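Local coordinates for protein R.MvaI (Kocuria varians, PDB 2OA9) that cuts DNA as a restriction endonuclease that works as a monomer and recognizes its target sequence asymmetrically, at residues Leu69-Thr74 with Ala231-Met236; Lys75-Pro80 with Val148-Asp153; Gln104-Asn109 with Val209-Gly214; Tyr119-Asp124 with Leu134-Lys139. One frame throughout, in Å; residues are numbered along the deposited sequence.

In the fold
Contacts 1 and 3 lie in the same five-stranded antiparallel sheet: 69-74 forms one edge, pairing with 225-235, while 207-215 sits between 225-235 and 100-106. Contact 1 is close to the centre of the chain and partly buried; contact 3 is more deeply buried. A salt bridge from Arg233 to Asp210 joins them. Contact 4 is a hairpin in a separate three-stranded sheet, whose third strand, 143-151, meets the loop of contact 2 at the surface. Contacts 1, 3 and 4 each pair an apolar face with a polar one; contact 2 relies on ring faces and a bulge. Cadmium binds at contacts 3 and 4, and contact 4 adds salt bridges.

Contact 1 of 4, residues Leu69-Thr74 with Ala231-Met236; sequences LLTLFT and AFRINM
Thr71 OG1 has two polar partners: Arg233 NE gives it a weak, bent hydrogen bond (3.2 Å, 134°), and a water lies 2.9 Å from OG1. That water donates to Leu69 O and accepts from Arg233 NH2, meeting the guanidinium in its plane. Leu69 CD2 sits over the centre of one guanidinium face, 3.4 Å from Arg233 CZ, and Arg233 NH1 reaches on to Asp210 in the next strand. The bend at chi3 (89°) brings NE round to Thr71 OG1. An alanine in place of Arg233 would probably cost Asp210 its arginine partner, though not its cadmium ion, leave the bridging water less firmly held and strip Leu69 CD2 of the flat group it rests on. On the other face, the rings of Phe73 and Phe232 form an offset stack, centroids 4.8 Å apart and planes at 21°, with Phe73 lodged against helix 152-162. Ile234 CG2 touches Leu72 CD1 at 4.1 Å. Backbone bonds pair Leu70 with Ile234 in both directions; Leu72 N donates to Phe232 O and Phe232 N to Phe73 O, two residues set against one. This is an antiparallel edge-strand pairing, interrupted as in a beta bulge, at the border of a five-stranded sheet.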
# COMPACT_ATOMS: atom_id res chain seq x y z
N LEU A 69 7.25 -2.45 -2.98
CA LEU A 69 6.60 -1.87 -1.81
C LEU A 69 5.39 -1.05 -2.30
O LEU A 69 5.54 -0.13 -3.10
CB LEU A 69 7.59 -0.96 -1.08
CG LEU A 69 7.18 -0.28 0.20
CD1 LEU A 69 6.76 -1.31 1.26
CD2 LEU A 69 8.31 0.63 0.69
N LEU A 70 4.21 -1.40 -1.81
CA LEU A 70 2.96 -0.77 -2.17
C LEU A 70 2.59 0.24 -1.08
O LEU A 70 2.62 -0.08 0.11
CB LEU A 70 1.91 -1.87 -2.25
CG LEU A 70 0.49 -1.50 -2.64
CD1 LEU A 70 0.47 -1.14 -4.11
CD2 LEU A 70 -0.46 -2.65 -2.31
N THR A 71 2.23 1.46 -1.46
CA THR A 71 1.54 2.39 -0.59
C THR A 71 0.05 2.22 -0.74
O THR A 71 -0.50 2.50 -1.78
CB THR A 71 1.93 3.80 -0.99
OG1 THR A 71 3.34 3.95 -0.79
CG2 THR A 71 1.24 4.84 -0.11
N LEU A 72 -0.60 1.77 0.32
CA LEU A 72 -2.04 1.54 0.32
C LEU A 72 -2.78 2.87 0.23
O LEU A 72 -3.72 3.00 -0.53
CB LEU A 72 -2.45 0.81 1.59
CG LEU A 72 -1.85 -0.61 1.71
CD1 LEU A 72 -1.91 -1.13 3.14
CD2 LEU A 72 -2.53 -1.56 0.77
N PHE A 73 -2.34 3.82 1.04
CA PHE A 73 -2.90 5.16 1.10
C PHE A 73 -2.02 6.03 1.95
O PHE A 73 -1.15 5.55 2.66
CB PHE A 73 -4.35 5.14 1.65
CG PHE A 73 -4.48 4.56 3.05
CD1 PHE A 73 -4.30 5.32 4.17
CD2 PHE A 73 -4.79 3.22 3.22
CE1 PHE A 73 -4.45 4.79 5.45
CE2 PHE A 73 -4.88 2.67 4.48
CZ PHE A 73 -4.71 3.45 5.61
N THR A 74 -2.27 7.33 1.91
CA THR A 74 -1.64 8.30 2.79
C THR A 74 -2.74 8.97 3.60
O THR A 74 -3.86 9.22 3.09
CB THR A 74 -0.81 9.37 2.00
OG1 THR A 74 -1.64 10.02 1.02
CG2 THR A 74 0.28 8.74 1.20
N ALA A 231 2.23 7.54 5.05
CA ALA A 231 1.93 6.49 4.08
C ALA A 231 1.87 5.14 4.82
O ALA A 231 2.76 4.81 5.58
CB ALA A 231 2.95 6.47 2.98
N PHE A 232 0.86 4.34 4.49
CA PHE A 232 0.68 3.01 5.04
C PHE A 232 1.12 2.06 3.97
O PHE A 232 0.54 2.05 2.88
CB PHE A 232 -0.77 2.79 5.50
CG PHE A 232 -1.13 3.56 6.73
CD1 PHE A 232 -1.22 4.93 6.72
CD2 PHE A 232 -1.35 2.91 7.92
CE1 PHE A 232 -1.51 5.62 7.87
CE2 PHE A 232 -1.68 3.60 9.08
CZ PHE A 232 -1.75 4.95 9.05
N ARG A 233 2.21 1.34 4.23
CA ARG A 233 2.94 0.61 3.19
C ARG A 233 3.13 -0.85 3.53
O ARG A 233 3.29 -1.23 4.66
CB ARG A 233 4.31 1.26 2.95
CG ARG A 233 4.23 2.75 2.68
CD ARG A 233 5.53 3.44 2.41
NE ARG A 233 5.87 3.40 1.02
CZ ARG A 233 7.03 3.83 0.57
NH1 ARG A 233 7.90 4.34 1.43
NH2 ARG A 233 7.34 3.73 -0.72
N ILE A 234 3.13 -1.67 2.49
CA ILE A 234 3.24 -3.12 2.63
C ILE A 234 3.95 -3.69 1.40
O ILE A 234 3.71 -3.23 0.28
CB ILE A 234 1.83 -3.78 2.82
CG1 ILE A 234 1.96 -5.25 3.18
CG2 ILE A 234 0.94 -3.60 1.58
CD1 ILE A 234 0.62 -5.94 3.50
N ASN A 235 4.78 -4.69 1.62
CA ASN A 235 5.36 -5.46 0.51
C ASN A 235 4.25 -6.13 -0.25
O ASN A 235 3.28 -6.66 0.33
CB ASN A 235 6.34 -6.46 1.07
CG ASN A 235 6.86 -7.40 0.02
OD1 ASN A 235 6.23 -8.36 -0.36
ND2 ASN A 235 8.08 -7.11 -0.44
N MET A 236 4.33 -6.13 -1.57
CA MET A 236 3.20 -6.53 -2.38
C MET A 236 2.89 -8.02 -2.23
O MET A 236 1.71 -8.42 -2.25
CB MET A 236 3.40 -6.16 -3.84
CG MET A 236 2.32 -6.61 -4.75
SD MET A 236 2.52 -5.96 -6.43
CE MET A 236 2.96 -4.27 -5.89
O HOH W 1 5.22 2.65 -2.58

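Contact 2 of 4, residues Lys75-Pro80 with Val148-Asp153; sequences KSPTNP and VYWSFD
Asn79 sets its CB over the ring of Tyr149, 3.3 Å above the plane and displaced toward the rim, a CH-pi contact. Next, CG comes to 3.5 Å from Tyr149 CE2. ND2 is equally near CE2, above and outside the rim, and OD1 lies 4.1 Å from Tyr149 OH; the amide and ring planes are 14° apart. ND2 also gives a weak hydrogen bond to Ser147 O, which probably steadies the amide's rotation. With CG anti to the backbone N (chi1 174°), the chain leaves the face past the CE2 side of the rim, and the amide lies above and beyond it. An alanine in place of Tyr149 would probably leave Asn79 CB without the ring face it packs on and open a gap beside Thr78. Pro77 does the like for Trp150: its CA stands over one face of the indole, and its CG meets Val148 CG1 at 3.7 Å. The indole NE1 donates to Lys75 O (2.9 Å), which approaches near the ring plane, while NE1 itself stands above the carbonyl plane. Thr78 OG1 accepts a straight bond from Ser151 N (2.8 Å, 172°), just where Ser151 N-caps helix 152-162. Tyr149 O receives Asn79 N at 3.2 Å and, weakly, Thr78 N, while Tyr149 N donates to Asn79 O: Thr78 and Asn79 both face Tyr149, a classic beta bulge.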
# COMPACT_ATOMS: atom_id res chain seq x y z
N LYS A 75 -2.45 9.26 4.87
CA LYS A 75 -3.42 9.87 5.75
C LYS A 75 -2.75 10.36 7.01
O LYS A 75 -2.07 9.58 7.70
CB LYS A 75 -4.56 8.90 6.11
CG LYS A 75 -5.65 9.44 7.07
CD LYS A 75 -6.52 10.47 6.39
CE LYS A 75 -7.60 10.93 7.34
NZ LYS A 75 -7.04 11.84 8.39
N SER A 76 -2.99 11.64 7.28
CA SER A 76 -2.54 12.30 8.50
C SER A 76 -3.31 11.85 9.73
O SER A 76 -4.44 11.41 9.62
CB SER A 76 -2.66 13.82 8.36
OG SER A 76 -1.63 14.31 7.51
N PRO A 77 -2.70 11.94 10.90
CA PRO A 77 -3.41 11.58 12.13
C PRO A 77 -4.78 12.26 12.35
O PRO A 77 -5.05 13.41 11.94
CB PRO A 77 -2.40 11.95 13.23
CG PRO A 77 -1.11 11.83 12.60
CD PRO A 77 -1.32 12.33 11.19
N THR A 78 -5.69 11.49 12.91
CA THR A 78 -7.00 12.02 13.32
C THR A 78 -6.82 13.09 14.41
O THR A 78 -7.54 14.10 14.41
CB THR A 78 -7.83 10.88 13.89
OG1 THR A 78 -8.06 9.91 12.87
CG2 THR A 78 -9.29 11.33 14.31
N ASN A 79 -5.90 12.82 15.35
CA ASN A 79 -5.75 13.56 16.62
C ASN A 79 -4.32 13.70 17.03
O ASN A 79 -3.53 12.79 16.83
CB ASN A 79 -6.46 12.79 17.76
CG ASN A 79 -6.24 13.42 19.18
OD1 ASN A 79 -7.02 14.28 19.63
ND2 ASN A 79 -5.18 12.99 19.88
N PRO A 80 -3.94 14.79 17.66
CA PRO A 80 -4.73 16.02 17.76
C PRO A 80 -4.74 16.74 16.44
O PRO A 80 -4.05 16.34 15.52
CB PRO A 80 -3.93 16.84 18.77
CG PRO A 80 -2.54 16.36 18.67
CD PRO A 80 -2.68 14.89 18.42
N VAL A 148 -0.92 10.94 19.76
CA VAL A 148 -1.16 11.04 18.34
C VAL A 148 -1.78 9.74 17.84
O VAL A 148 -1.27 8.65 18.15
CB VAL A 148 0.16 11.39 17.57
CG1 VAL A 148 -0.10 11.35 16.11
CG2 VAL A 148 0.70 12.78 18.00
N TYR A 149 -2.90 9.84 17.11
CA TYR A 149 -3.58 8.62 16.66
C TYR A 149 -4.35 8.82 15.40
O TYR A 149 -4.66 9.94 15.02
CB TYR A 149 -4.49 8.01 17.76
CG TYR A 149 -5.76 8.78 18.13
CD1 TYR A 149 -6.85 8.81 17.28
CD2 TYR A 149 -5.87 9.38 19.36
CE1 TYR A 149 -8.02 9.46 17.64
CE2 TYR A 149 -7.03 10.04 19.74
CZ TYR A 149 -8.10 10.08 18.87
OH TYR A 149 -9.21 10.79 19.28
N TRP A 150 -4.66 7.70 14.78
CA TRP A 150 -5.56 7.59 13.62
C TRP A 150 -6.75 6.81 14.08
O TRP A 150 -6.59 5.71 14.61
CB TRP A 150 -4.90 6.81 12.46
CG TRP A 150 -3.72 7.43 11.82
CD1 TRP A 150 -3.71 8.15 10.66
CD2 TRP A 150 -2.37 7.40 12.28
NE1 TRP A 150 -2.43 8.55 10.35
CE2 TRP A 150 -1.59 8.13 11.35
CE3 TRP A 150 -1.73 6.85 13.40
CZ2 TRP A 150 -0.22 8.31 11.52
CZ3 TRP A 150 -0.38 7.02 13.55
CH2 TRP A 150 0.37 7.74 12.61
N SER A 151 -7.96 7.32 13.92
CA SER A 151 -9.11 6.50 14.25
C SER A 151 -9.31 5.34 13.29
O SER A 151 -8.96 5.44 12.10
CB SER A 151 -10.39 7.36 14.23
OG SER A 151 -10.63 7.88 12.94
N PHE A 152 -9.90 4.25 13.76
CA PHE A 152 -10.22 3.15 12.86
C PHE A 152 -11.15 3.63 11.74
O PHE A 152 -11.01 3.19 10.62
CB PHE A 152 -10.93 1.99 13.60
CG PHE A 152 -10.03 1.02 14.35
CD1 PHE A 152 -10.52 -0.23 14.73
CD2 PHE A 152 -8.73 1.34 14.69
CE1 PHE A 152 -9.72 -1.12 15.43
CE2 PHE A 152 -7.96 0.47 15.41
CZ PHE A 152 -8.43 -0.77 15.77
N ASP A 153 -12.10 4.51 12.04
CA ASP A 153 -13.04 4.96 11.02
C ASP A 153 -12.35 5.73 9.90
O ASP A 153 -12.70 5.59 8.74
CB ASP A 153 -14.16 5.82 11.65
CG ASP A 153 -15.15 4.97 12.44
OD1 ASP A 153 -16.03 5.54 13.12
OD2 ASP A 153 -15.10 3.72 12.44

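Contact 3 of 4, residues Gln104-Asn109 with Val209-Gly214; sequences QTVSGN and VDIRIG. With CD (cadmium ion), chain F.
A cadmium site lies on one face of this antiparallel strand pair, where Asp210 pairs with Thr105. Asp210 grasps the ion with both carboxylate oxygens, OD1 and OD2 each 2.3 Å from the cadmium; His103 NE2 and three waters complete the shell. The CG of Asp210 is anti to the backbone N (chi1 -168°), which carries the carboxylate off the strand toward the metal. Thr105 does not touch the ion, but its OG1 is 2.8 Å from a water that binds it, so the hydroxyl acts as a second-shell partner. Another water links Thr105 OG1 with Asp210 OD2, to which it donates. Two positive groups lie close by: the metal ligand OD2 has a second partner in Arg233, and Arg212 NE donates to another of the cadmium-bound waters. The ion and Arg233 would probably both stabilise the carboxylate in its ionised form and share its charge. Backbone bonds run in both directions between Gln104 and Ile211, and between Val106 and Val209, the latter with Val106 N 2.8 Å from Val209 O. Gln104 folds its own amide back, NE2 donating to Thr105 O in an almost straight bond (176°). On the face away from the metal, Val106 CG2 meets Ile211 CD1 at 3.8 Å. Val106 and Val209 also pack on Ile123 of strand 119-126, and Phe121 of that strand covers Gln104 and Val106. Strand 225-235 flanks 207-215 on its other edge, where Phe232 and Thr230 touch Val209.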
# COMPACT_ATOMS: atom_id res chain seq x y z
N GLN A 104 10.62 9.05 9.06
CA GLN A 104 10.88 7.79 9.78
C GLN A 104 9.84 6.76 9.46
O GLN A 104 8.64 7.05 9.49
CB GLN A 104 10.87 8.06 11.28
CG GLN A 104 11.13 6.92 12.19
CD GLN A 104 12.50 6.41 12.04
OE1 GLN A 104 13.49 7.17 12.22
NE2 GLN A 104 12.62 5.14 11.64
N THR A 105 10.28 5.55 9.13
CA THR A 105 9.40 4.40 9.01
C THR A 105 9.18 3.74 10.39
O THR A 105 10.14 3.41 11.10
CB THR A 105 10.00 3.40 8.08
OG1 THR A 105 10.15 3.95 6.78
CG2 THR A 105 9.07 2.22 7.85
N VAL A 106 7.94 3.57 10.77
CA VAL A 106 7.60 3.06 12.10
C VAL A 106 6.79 1.78 11.94
O VAL A 106 5.96 1.68 11.05
CB VAL A 106 6.76 4.08 12.91
CG1 VAL A 106 6.63 3.64 14.32
CG2 VAL A 106 7.38 5.48 12.86
N SER A 107 7.03 0.79 12.79
CA SER A 107 6.19 -0.38 12.75
C SER A 107 5.56 -0.64 14.11
O SER A 107 5.82 0.10 15.07
CB SER A 107 7.03 -1.54 12.28
OG SER A 107 7.72 -2.15 13.35
N GLY A 108 4.78 -1.71 14.21
CA GLY A 108 4.07 -2.07 15.42
C GLY A 108 4.67 -3.19 16.20
O GLY A 108 4.09 -3.53 17.22
N ASN A 109 5.79 -3.75 15.76
CA ASN A 109 6.38 -4.91 16.42
C ASN A 109 7.63 -4.57 17.24
O ASN A 109 7.98 -5.29 18.20
CB ASN A 109 6.69 -5.99 15.38
CG ASN A 109 7.74 -5.57 14.36
OD1 ASN A 109 7.74 -4.45 13.89
ND2 ASN A 109 8.64 -6.51 13.98
N VAL A 209 4.27 2.28 8.78
CA VAL A 209 3.72 3.64 8.77
C VAL A 209 4.92 4.56 8.51
O VAL A 209 5.79 4.71 9.36
CB VAL A 209 3.06 3.91 10.13
CG1 VAL A 209 2.53 5.30 10.20
CG2 VAL A 209 1.93 2.89 10.38
N ASP A 210 4.97 5.11 7.30
CA ASP A 210 6.09 5.94 6.83
C ASP A 210 5.76 7.42 7.01
O ASP A 210 4.98 8.00 6.26
CB ASP A 210 6.32 5.61 5.34
CG ASP A 210 7.58 6.14 4.77
OD1 ASP A 210 7.91 7.30 5.02
OD2 ASP A 210 8.27 5.48 3.96
N ILE A 211 6.28 7.98 8.08
CA ILE A 211 6.07 9.41 8.41
C ILE A 211 7.08 10.19 7.61
O ILE A 211 8.28 9.96 7.73
CB ILE A 211 6.25 9.61 9.89
CG1 ILE A 211 5.24 8.76 10.65
CG2 ILE A 211 6.17 11.11 10.24
CD1 ILE A 211 5.48 8.74 12.16
N ARG A 212 6.60 11.14 6.82
CA ARG A 212 7.48 11.96 5.95
C ARG A 212 6.95 13.37 5.99
O ARG A 212 6.24 13.84 5.09
CB ARG A 212 7.52 11.37 4.54
CG ARG A 212 8.50 11.99 3.59
CD ARG A 212 8.18 11.68 2.14
NE ARG A 212 9.16 10.82 1.48
CZ ARG A 212 10.09 11.23 0.60
NH1 ARG A 212 10.25 12.50 0.26
NH2 ARG A 212 10.89 10.32 0.07
N ILE A 213 7.29 14.06 7.06
CA ILE A 213 6.81 15.40 7.30
C ILE A 213 7.96 16.39 7.08
O ILE A 213 8.93 16.43 7.84
CB ILE A 213 6.31 15.57 8.71
CG1 ILE A 213 5.40 14.44 9.12
CG2 ILE A 213 5.56 16.91 8.82
CD1 ILE A 213 5.03 14.41 10.58
N GLY A 214 7.82 17.19 6.05
CA GLY A 214 8.84 18.16 5.72
C GLY A 214 8.42 19.56 6.09
O GLY A 214 7.44 19.80 6.76
CD CD F . 9.82 7.15 3.72
O HOH W 2 9.10 2.94 4.03
O HOH W 3 10.72 6.52 5.81
O HOH W 4 8.71 7.77 1.75
O HOH W 5 11.23 5.92 2.50

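Contact 4 of 4, residues Tyr119-Asp124 with Leu134-Lys139; sequences YDFKID and LEVFDK. With CD (cadmium ion), chain G.
Phe121, Ile123, Leu134 and Val136 make the tightly packed side of this hairpin. The ring of Phe121 lies alongside Val136 and points the same way, its CE1 4.0 Å from Val136 CG1. Leu134 CD1 reaches across to Ile123 CD1 at 3.8 Å, and Tyr119 CB closes the row against Val136. Beyond the hairpin this face is covered by Val106 of strand 100-106 and by Leu87 and Tyr91 of helix 83-91. Regular backbone bonds join Asp120 to Phe137 and Lys122 to Glu135, each in both directions. The other face is more polar: Lys122 and Glu135 are partly exposed there, while Asp120 and Phe137 are buried. Phe137 presents its ring edge to Asp120 O, and its CE2 lies 3.9 Å from Lys122 CB. Lys122, bent at chi3 and chi4, runs beside Glu135 and ends in a salt bridge, NZ to OE1 at 2.7 Å, met on the syn side of the carboxylate. A second salt bridge, Lys139 NZ to Asp120 OD1 at 2.9 Å, comes in at about a right angle to Asp120, and the ammonium has a further partner in Ser114 O. At the far end Asp124 holds a cadmium ion through OD1 (2.3 Å) and OD2 (2.6 Å), the ion also taking a water; the same residue binds calcium in another structure of the protein. Asp124 OD2 and Glu135 OE2 are only 4.1 Å apart, their carboxylate planes nearly parallel (9° apart). The cation on Asp124 and the ammonium of Lys122 on Glu135 would probably offset the repulsion between these two like charges.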
# COMPACT_ATOMS: atom_id res chain seq x y z
N TYR A 119 14.52 10.78 19.45
CA TYR A 119 13.32 10.03 19.88
C TYR A 119 13.18 8.76 19.05
O TYR A 119 13.65 8.73 17.91
CB TYR A 119 12.04 10.89 19.78
CG TYR A 119 12.20 12.16 20.55
CD1 TYR A 119 11.93 12.18 21.93
CD2 TYR A 119 12.75 13.28 19.99
CE1 TYR A 119 12.17 13.29 22.68
CE2 TYR A 119 12.94 14.41 20.77
CZ TYR A 119 12.69 14.40 22.10
OH TYR A 119 12.94 15.53 22.84
N ASP A 120 12.58 7.74 19.66
CA ASP A 120 12.24 6.48 19.00
C ASP A 120 10.72 6.33 18.97
O ASP A 120 10.01 6.99 19.70
CB ASP A 120 12.85 5.29 19.71
CG ASP A 120 14.35 5.32 19.73
OD1 ASP A 120 14.95 5.76 18.74
OD2 ASP A 120 14.96 4.90 20.73
N PHE A 121 10.24 5.49 18.07
CA PHE A 121 8.83 5.45 17.74
C PHE A 121 8.36 4.01 17.63
O PHE A 121 9.09 3.17 17.15
CB PHE A 121 8.52 6.18 16.42
CG PHE A 121 8.97 7.59 16.39
CD1 PHE A 121 8.12 8.61 16.81
CD2 PHE A 121 10.24 7.92 15.97
CE1 PHE A 121 8.53 9.92 16.81
CE2 PHE A 121 10.66 9.25 15.96
CZ PHE A 121 9.81 10.23 16.39
N LYS A 122 7.08 3.79 17.98
CA LYS A 122 6.40 2.50 17.75
C LYS A 122 4.92 2.76 17.50
O LYS A 122 4.34 3.69 18.05
CB LYS A 122 6.62 1.58 18.92
CG LYS A 122 6.14 0.14 18.65
CD LYS A 122 6.72 -0.85 19.67
CE LYS A 122 6.41 -0.59 21.11
NZ LYS A 122 4.99 -0.78 21.46
N ILE A 123 4.27 1.92 16.71
CA ILE A 123 2.80 1.98 16.60
C ILE A 123 2.19 0.96 17.57
O ILE A 123 2.70 -0.15 17.75
CB ILE A 123 2.33 1.67 15.17
CG1 ILE A 123 3.02 2.59 14.14
CG2 ILE A 123 0.79 1.74 15.07
CD1 ILE A 123 2.62 4.03 14.26
N ASP A 124 1.17 1.37 18.29
CA ASP A 124 0.40 0.46 19.14
C ASP A 124 -1.08 0.55 18.77
O ASP A 124 -1.64 1.64 18.61
CB ASP A 124 0.64 0.67 20.66
CG ASP A 124 0.12 -0.44 21.49
OD1 ASP A 124 0.63 -1.59 21.36
OD2 ASP A 124 -0.84 -0.30 22.28
N LEU A 134 0.54 6.44 17.78
CA LEU A 134 1.99 6.61 17.70
C LEU A 134 2.57 6.81 19.09
O LEU A 134 2.32 7.84 19.73
CB LEU A 134 2.33 7.80 16.79
CG LEU A 134 3.81 8.12 16.58
CD1 LEU A 134 4.45 7.01 15.84
CD2 LEU A 134 3.97 9.38 15.85
N GLU A 135 3.39 5.86 19.54
CA GLU A 135 4.15 5.98 20.75
C GLU A 135 5.52 6.59 20.51
O GLU A 135 6.21 6.19 19.56
CB GLU A 135 4.33 4.59 21.38
CG GLU A 135 3.05 3.88 21.79
CD GLU A 135 3.28 2.46 22.31
OE1 GLU A 135 4.25 1.77 21.90
OE2 GLU A 135 2.43 2.05 23.13
N VAL A 136 5.90 7.52 21.38
CA VAL A 136 7.16 8.23 21.28
C VAL A 136 7.95 7.98 22.55
O VAL A 136 7.42 8.12 23.65
CB VAL A 136 6.96 9.73 21.04
CG1 VAL A 136 8.26 10.38 20.74
CG2 VAL A 136 5.96 10.01 19.89
N PHE A 137 9.21 7.61 22.37
CA PHE A 137 10.10 7.27 23.45
C PHE A 137 11.31 8.17 23.37
O PHE A 137 11.83 8.46 22.28
CB PHE A 137 10.60 5.82 23.31
CG PHE A 137 9.50 4.79 23.29
CD1 PHE A 137 9.15 4.09 24.42
CD2 PHE A 137 8.85 4.50 22.10
CE1 PHE A 137 8.15 3.13 24.39
CE2 PHE A 137 7.82 3.56 22.08
CZ PHE A 137 7.47 2.90 23.20
N ASP A 138 11.80 8.59 24.53
CA ASP A 138 13.14 9.18 24.53
C ASP A 138 14.18 8.06 24.60
O ASP A 138 13.86 6.84 24.66
CB ASP A 138 13.31 10.28 25.57
CG ASP A 138 13.28 9.79 26.99
OD1 ASP A 138 13.56 8.60 27.27
OD2 ASP A 138 13.02 10.59 27.93
N LYS A 139 15.43 8.47 24.52
CA LYS A 139 16.55 7.52 24.38
C LYS A 139 16.84 6.81 25.69
O LYS A 139 17.61 5.84 25.70
CB LYS A 139 17.81 8.24 23.84
CG LYS A 139 17.70 8.69 22.39
CD LYS A 139 17.50 7.54 21.41
CE LYS A 139 17.38 8.05 19.98
NZ LYS A 139 17.54 6.95 18.98
CD CD G . -0.45 -2.75 23.01
O HOH W 6 14.08 4.53 23.05
O HOH W 7 -2.28 -3.09 21.77